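Local atomic coordinates of ABC transporter substrate-binding protein (Rhizobium radiobacter, PDB entry 6TFS), a protein that binds the opine-like sugar conjugate deoxyfructosyl-glutamate and probably hands such solutes to an ABC importer. Residues 418-423 with 446-451; 250-255 with 293-298. All coordinates share one frame; numbering follows the deposited sequence.

Contact 1: 418-423 with 446-451. With SO4 (sulfate ion), chain I.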
loop_
_atom_site.group_PDB
_atom_site.type_symbol
_atom_site.label_atom_id
_atom_site.label_comp_id
_atom_site.label_asym_id
_atom_site.label_seq_id
_atom_site.Cartn_x
_atom_site.Cartn_y
_atom_site.Cartn_z
ATOM N N CYS A 418 1.042 4.277 -19.238
ATOM C CA CYS A 418 1.920 5.441 -19.328
ATOM C C CYS A 418 3.297 4.983 -19.836
ATOM O O CYS A 418 3.810 3.947 -19.390
ATOM C CB CYS A 418 2.033 6.132 -17.971
ATOM S SG CYS A 418 2.968 7.684 -18.004
ATOM N N ASN A 419 3.866 5.739 -20.777
ATOM C CA ASN A 419 5.191 5.442 -21.337
ATOM C C ASN A 419 6.001 6.728 -21.645
ATOM O O ASN A 419 6.959 6.670 -22.419
ATOM C CB ASN A 419 5.031 4.557 -22.601
ATOM C CG ASN A 419 4.342 5.224 -23.777
ATOM O OD1 ASN A 419 3.764 6.307 -23.686
ATOM N ND2 ASN A 419 4.386 4.579 -24.921
ATOM N N VAL A 420 5.618 7.870 -21.053
ATOM C CA VAL A 420 6.221 9.186 -21.337
ATOM C C VAL A 420 7.386 9.618 -20.409
ATOM O O VAL A 420 8.049 10.611 -20.716
ATOM C CB VAL A 420 5.147 10.318 -21.389
ATOM C CG1 VAL A 420 4.158 10.104 -22.536
ATOM C CG2 VAL A 420 4.421 10.482 -20.044
ATOM N N ALA A 421 7.618 8.923 -19.289
ATOM C CA ALA A 421 8.634 9.342 -18.320
ATOM C C ALA A 421 9.700 8.287 -17.978
ATOM O O ALA A 421 10.390 8.440 -16.963
ATOM C CB ALA A 421 7.951 9.836 -17.042
ATOM N N ASP A 422 9.884 7.263 -18.831
ATOM C CA ASP A 422 10.867 6.189 -18.607
ATOM C C ASP A 422 12.302 6.688 -18.366
ATOM O O ASP A 422 12.944 6.252 -17.408
ATOM C CB ASP A 422 10.870 5.185 -19.774
ATOM C CG ASP A 422 9.666 4.264 -19.885
ATOM O OD1 ASP A 422 8.714 4.411 -19.076
ATOM O OD2 ASP A 422 9.666 3.410 -20.783
ATOM N N LYS A 423 12.793 7.591 -19.247
ATOM C CA LYS A 423 14.153 8.142 -19.184
ATOM C C LYS A 423 14.422 8.857 -17.871
ATOM O O LYS A 423 15.451 8.601 -17.246
ATOM C CB LYS A 423 14.447 9.089 -20.365
ATOM C CG LYS A 423 14.404 8.442 -21.750
ATOM C CD LYS A 423 14.693 9.454 -22.886
ATOM C CE LYS A 423 13.564 10.424 -23.209
ATOM N NZ LYS A 423 12.480 9.795 -24.010
ATOM N N LYS A 446 5.841 16.086 -14.175
ATOM C CA LYS A 446 5.304 17.053 -15.145
ATOM C C LYS A 446 4.867 16.376 -16.452
ATOM O O LYS A 446 3.796 16.697 -16.974
ATOM C CB LYS A 446 6.286 18.205 -15.412
ATOM C CG LYS A 446 6.414 19.179 -14.248
ATOM C CD LYS A 446 7.242 20.401 -14.636
ATOM C CE LYS A 446 7.268 21.470 -13.559
ATOM N NZ LYS A 446 8.039 21.042 -12.367
ATOM N N LEU A 447 5.681 15.425 -16.954
ATOM C CA LEU A 447 5.383 14.660 -18.168
ATOM C C LEU A 447 4.138 13.770 -18.003
ATOM O O LEU A 447 3.297 13.748 -18.906
ATOM C CB LEU A 447 6.589 13.816 -18.624
ATOM C CG LEU A 447 7.811 14.569 -19.171
ATOM C CD1 LEU A 447 9.033 13.675 -19.160
ATOM C CD2 LEU A 447 7.571 15.094 -20.586
ATOM N N ILE A 448 4.010 13.076 -16.845
ATOM C CA ILE A 448 2.869 12.207 -16.532
ATOM C C ILE A 448 1.567 13.025 -16.422
ATOM O O ILE A 448 0.532 12.621 -16.979
ATOM C CB ILE A 448 3.125 11.289 -15.294
ATOM C CG1 ILE A 448 4.335 10.345 -15.552
ATOM C CG2 ILE A 448 1.855 10.468 -14.923
ATOM C CD1 ILE A 448 5.140 9.985 -14.302
ATOM N N VAL A 449 1.649 14.186 -15.738
ATOM C CA VAL A 449 0.516 15.102 -15.551
ATOM C C VAL A 449 0.026 15.693 -16.902
ATOM O O VAL A 449 -1.173 15.638 -17.191
ATOM C CB VAL A 449 0.810 16.211 -14.495
ATOM C CG1 VAL A 449 -0.244 17.314 -14.546
ATOM C CG2 VAL A 449 0.902 15.631 -13.088
ATOM N N SER A 450 0.952 16.251 -17.706
ATOM C CA SER A 450 0.621 16.879 -18.995
ATOM C C SER A 450 0.128 15.864 -20.052
ATOM O O SER A 450 -0.650 16.225 -20.933
ATOM C CB SER A 450 1.775 17.739 -19.509
ATOM O OG SER A 450 2.900 16.940 -19.827
ATOM N N ASN A 451 0.518 14.591 -19.914
ATOM C CA ASN A 451 0.015 13.550 -20.805
ATOM C C ASN A 451 -1.363 13.046 -20.357
ATOM O O ASN A 451 -2.049 12.365 -21.116
ATOM C CB ASN A 451 1.008 12.414 -20.960
ATOM C CG ASN A 451 1.244 12.114 -22.418
ATOM O OD1 ASN A 451 0.778 11.093 -22.945
ATOM N ND2 ASN A 451 1.950 13.023 -23.113
HETATM S S SO4 I . 5.155 0.619 -24.727
HETATM O O1 SO4 I . 4.395 -0.288 -25.587
HETATM O O2 SO4 I . 4.250 1.267 -23.778
HETATM O O3 SO4 I . 5.806 1.646 -25.546
HETATM O O4 SO4 I . 6.174 -0.146 -24.001
#
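The branched side chain of Val420 carries most of this contact, its two methyls reaching different parts of the helix end at 446-451. CG1 sits squarely over the flat face of the Asn451 amide, 3.5 Å from Asn451 CG and nearly as close to both amide heteroatoms. With CG1 anti to the carbonyl carbon (chi1 -64°), CG2 is turned to the helix backbone, where it lies 3.6 Å from Leu447 O and also meets Leu447 CB. Leu447 returns the contact, its CD1 standing 3.6 Å from Val420 O, again a methyl against a backbone carbonyl. Replacing Val420 by alanine removes both methyls, which is likely to leave a gap over the Asn451 amide and beside Leu447 O and to let the amide turn more freely.

An apolar patch gathers around Ile448. Ala421 CB, from the N-cap position of helix 422-430, rests 3.9 Å from Ile448 CD1, and Cys418 SG approaches Ile448 CG1 at 3.9 Å.

Polar bonds point elsewhere. Asn419 ND2 makes a weak 3.3 Å hydrogen bond to sulfate O3, nearly straight at 169°; Lys408 also holds this ion, which probably came from the crystallisation liquor. Cys418 and Cys453 are magnesium-binding residues in a structure of this protein.

No hydrogen bond or salt bridge spans the two segments; van der Waals packing joins them, methyls lying on an amide face, on backbone carbonyls and on one another.

Contact 2: 250-255 with 293-298. With N7T ((2~{S})-2-[[(3~{S},4~{R},5~{R})-3,4,5,6-tetrakis(oxidanyl)-2-oxidanylidene-hexyl]amino]pentanedioic acid), chain C.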
loop_
_atom_site.group_PDB
_atom_site.type_symbol
_atom_site.label_atom_id
_atom_site.label_comp_id
_atom_site.label_asym_id
_atom_site.label_seq_id
_atom_site.Cartn_x
_atom_site.Cartn_y
_atom_site.Cartn_z
ATOM N N LEU A 250 -2.786 7.887 -1.718
ATOM C CA LEU A 250 -3.235 8.721 -2.831
ATOM C C LEU A 250 -4.182 7.978 -3.794
ATOM O O LEU A 250 -3.860 6.897 -4.281
ATOM C CB LEU A 250 -2.034 9.327 -3.584
ATOM C CG LEU A 250 -2.348 10.137 -4.864
ATOM C CD1 LEU A 250 -3.222 11.383 -4.584
ATOM C CD2 LEU A 250 -1.085 10.507 -5.594
ATOM N N ASN A 251 -5.312 8.615 -4.100
ATOM C CA ASN A 251 -6.302 8.125 -5.048
ATOM C C ASN A 251 -6.151 8.859 -6.353
ATOM O O ASN A 251 -6.059 10.088 -6.370
ATOM C CB ASN A 251 -7.716 8.310 -4.520
ATOM C CG ASN A 251 -7.938 7.717 -3.160
ATOM O OD1 ASN A 251 -8.042 6.505 -3.014
ATOM N ND2 ASN A 251 -8.090 8.544 -2.156
ATOM N N LEU A 252 -6.096 8.094 -7.450
ATOM C CA LEU A 252 -5.983 8.642 -8.798
ATOM C C LEU A 252 -6.924 7.910 -9.738
ATOM O O LEU A 252 -7.216 6.725 -9.528
ATOM C CB LEU A 252 -4.551 8.467 -9.360
ATOM C CG LEU A 252 -3.408 9.213 -8.654
ATOM C CD1 LEU A 252 -2.443 8.217 -8.026
ATOM C CD2 LEU A 252 -2.667 10.114 -9.638
ATOM N N LEU A 253 -7.358 8.605 -10.801
ATOM C CA LEU A 253 -8.077 7.985 -11.901
ATOM C C LEU A 253 -6.996 7.684 -12.947
ATOM O O LEU A 253 -6.467 8.610 -13.551
ATOM C CB LEU A 253 -9.168 8.897 -12.504
ATOM C CG LEU A 253 -10.414 9.130 -11.652
ATOM C CD1 LEU A 253 -11.195 10.340 -12.176
ATOM C CD2 LEU A 253 -11.295 7.867 -11.570
ATOM N N HIS A 254 -6.628 6.407 -13.098
ATOM C CA HIS A 254 -5.620 5.968 -14.071
ATOM C C HIS A 254 -6.375 5.653 -15.360
ATOM O O HIS A 254 -7.215 4.753 -15.385
ATOM C CB HIS A 254 -4.850 4.737 -13.561
ATOM C CG HIS A 254 -4.069 5.001 -12.310
ATOM N ND1 HIS A 254 -2.773 5.478 -12.356
ATOM C CD2 HIS A 254 -4.442 4.863 -11.014
ATOM C CE1 HIS A 254 -2.394 5.585 -11.095
ATOM N NE2 HIS A 254 -3.370 5.224 -10.256
ATOM N N ILE A 255 -6.128 6.450 -16.403
ATOM C CA ILE A 255 -6.830 6.304 -17.682
ATOM C C ILE A 255 -5.996 5.476 -18.646
ATOM O O ILE A 255 -4.880 5.887 -18.953
ATOM C CB ILE A 255 -7.118 7.697 -18.306
ATOM C CG1 ILE A 255 -7.817 8.665 -17.327
ATOM C CG2 ILE A 255 -7.894 7.547 -19.612
ATOM C CD1 ILE A 255 -7.704 10.177 -17.780
ATOM N N PRO A 293 -1.316 18.128 -5.585
ATOM C CA PRO A 293 -0.964 18.796 -6.855
ATOM C C PRO A 293 0.057 18.039 -7.739
ATOM O O PRO A 293 0.777 18.663 -8.519
ATOM C CB PRO A 293 -0.464 20.170 -6.389
ATOM C CG PRO A 293 0.148 19.898 -5.045
ATOM C CD PRO A 293 -0.653 18.776 -4.430
ATOM N N SER A 294 0.080 16.694 -7.657
ATOM C CA SER A 294 0.926 15.804 -8.476
ATOM C C SER A 294 0.360 14.372 -8.512
ATOM O O SER A 294 -0.642 14.099 -7.862
ATOM C CB SER A 294 2.379 15.806 -8.009
ATOM O OG SER A 294 3.196 15.271 -9.036
ATOM N N VAL A 295 1.035 13.461 -9.238
ATOM C CA VAL A 295 0.616 12.067 -9.458
ATOM C C VAL A 295 1.242 11.074 -8.457
ATOM O O VAL A 295 1.089 9.870 -8.618
ATOM C CB VAL A 295 0.837 11.633 -10.929
ATOM C CG1 VAL A 295 -0.163 12.332 -11.851
ATOM C CG2 VAL A 295 2.282 11.880 -11.382
ATOM N N ILE A 296 1.957 11.582 -7.440
ATOM C CA ILE A 296 2.557 10.754 -6.386
ATOM C C ILE A 296 2.171 11.366 -5.020
ATOM O O ILE A 296 1.870 12.568 -4.973
ATOM C CB ILE A 296 4.095 10.547 -6.546
ATOM C CG1 ILE A 296 4.896 11.856 -6.240
ATOM C CG2 ILE A 296 4.447 9.932 -7.916
ATOM C CD1 ILE A 296 6.368 11.693 -6.130
ATOM N N PRO A 297 2.146 10.580 -3.910
ATOM C CA PRO A 297 1.779 11.165 -2.606
ATOM C C PRO A 297 2.722 12.297 -2.171
ATOM O O PRO A 297 3.909 12.299 -2.516
ATOM C CB PRO A 297 1.804 9.961 -1.662
ATOM C CG PRO A 297 1.613 8.772 -2.568
ATOM C CD PRO A 297 2.417 9.132 -3.769
ATOM N N SER A 298 2.150 13.306 -1.495
ATOM C CA SER A 298 2.838 14.530 -1.064
ATOM C C SER A 298 4.015 14.321 -0.097
ATOM O O SER A 298 4.899 15.165 -0.057
ATOM C CB SER A 298 1.848 15.532 -0.483
ATOM O OG SER A 298 1.386 15.104 0.784
HETATM O OAN N7T C . -11.480 6.797 -0.189
HETATM C CAM N7T C . -10.599 5.944 -0.873
HETATM C CAL N7T C . -9.949 5.037 0.150
HETATM O OAT N7T C . -10.887 4.099 0.636
HETATM C CAK N7T C . -8.706 4.340 -0.428
HETATM O OAS N7T C . -7.671 5.281 -0.650
HETATM C CAJ N7T C . -8.192 3.230 0.480
HETATM O OAR N7T C . -7.799 3.700 1.737
HETATM C CAI N7T C . -6.943 2.526 -0.027
HETATM O OAQ N7T C . -5.998 3.134 -0.561
HETATM C CAH N7T C . -6.866 1.013 0.254
HETATM N N N7T C . -5.510 0.510 0.144
HETATM C CA N7T C . -5.271 -0.108 -1.149
HETATM C C N7T C . -6.224 -1.237 -1.465
HETATM O O N7T C . -6.493 -2.105 -0.620
HETATM C CB N7T C . -3.818 -0.559 -1.205
HETATM C CG N7T C . -3.390 -1.006 -2.634
HETATM C CD N7T C . -1.926 -1.286 -2.803
HETATM O OE1 N7T C . -1.511 -1.584 -3.944
HETATM O OE2 N7T C . -1.110 -1.225 -1.850
HETATM O OXT N7T C . -6.744 -1.289 -2.605
#
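Leu250 presses one methyl flat onto the backbone of 293-298: its CD2 stands directly above the plane of the Ile296-Pro297 peptide, 3.4 Å from Ile296 C. The extended first torsion, with CG opposite the backbone N (chi1 175°), carries CG and CD2 over that backbone. CB of Leu250, placed by the strand itself, lies 3.8 Å from Pro297 CG. Two residues along the strand, both methyls of Leu252 face the Val295 backbone from the strand side, CD2 3.8 Å from Val295 CA and each methyl 3.9 Å from Val295 O. Leu252 CD2 also touches Val295 CG1 at 4.0 Å. No hydrogen bond joins the two segments.

In the next shell, Tyr400 OH bonds to Val295 O and its side chain packs on Leu252, Tyr395 covers Leu252 and Pro297, and Gln445 bonds to Ser294 OG. Backbone hydrogen bonds between Leu250 and Ala386 and between Leu252 and Tyr384 hold the strand in its sheet.

Between the two leucines, Asn251 points to the other side of the strand, where its OD1 accepts a 2.7 Å hydrogen bond from OAS, a sugar hydroxyl of the bound deoxyfructosyl-glutamate. Asn460 OD1 and Thr458 O both take bonds from Asn251 ND2, which settles the amide's orientation and presents the oxygen to the ligand. A strand that buries Leu250 and Leu252 on one side and offers Asn251 to the ligand on the other fits the periplasmic binding protein fold of solute-binding family 5.

In the fold
Following the chain from the N terminus, strand 240-255 ends in the first half of contact 2; helices 265-272 and 277-284 and strand 289-291 follow before 293-298 returns to close that loop. About 120 residues later contact 1 opens at 418-423 and closes a short, almost wholly helical excursion at the end of helix 434-451. The loops stand in series, neither nested nor crossed. They nevertheless touch: Val295 CG1 lies 3.7 Å from Val449 CG2, and its CG2 3.8 Å from Ile448 CG2, so the helix end joins both contacts. Strand 454-467 then runs antiparallel to 240-255 and 289-291, tying the helical pair to the ligand-binding sheet.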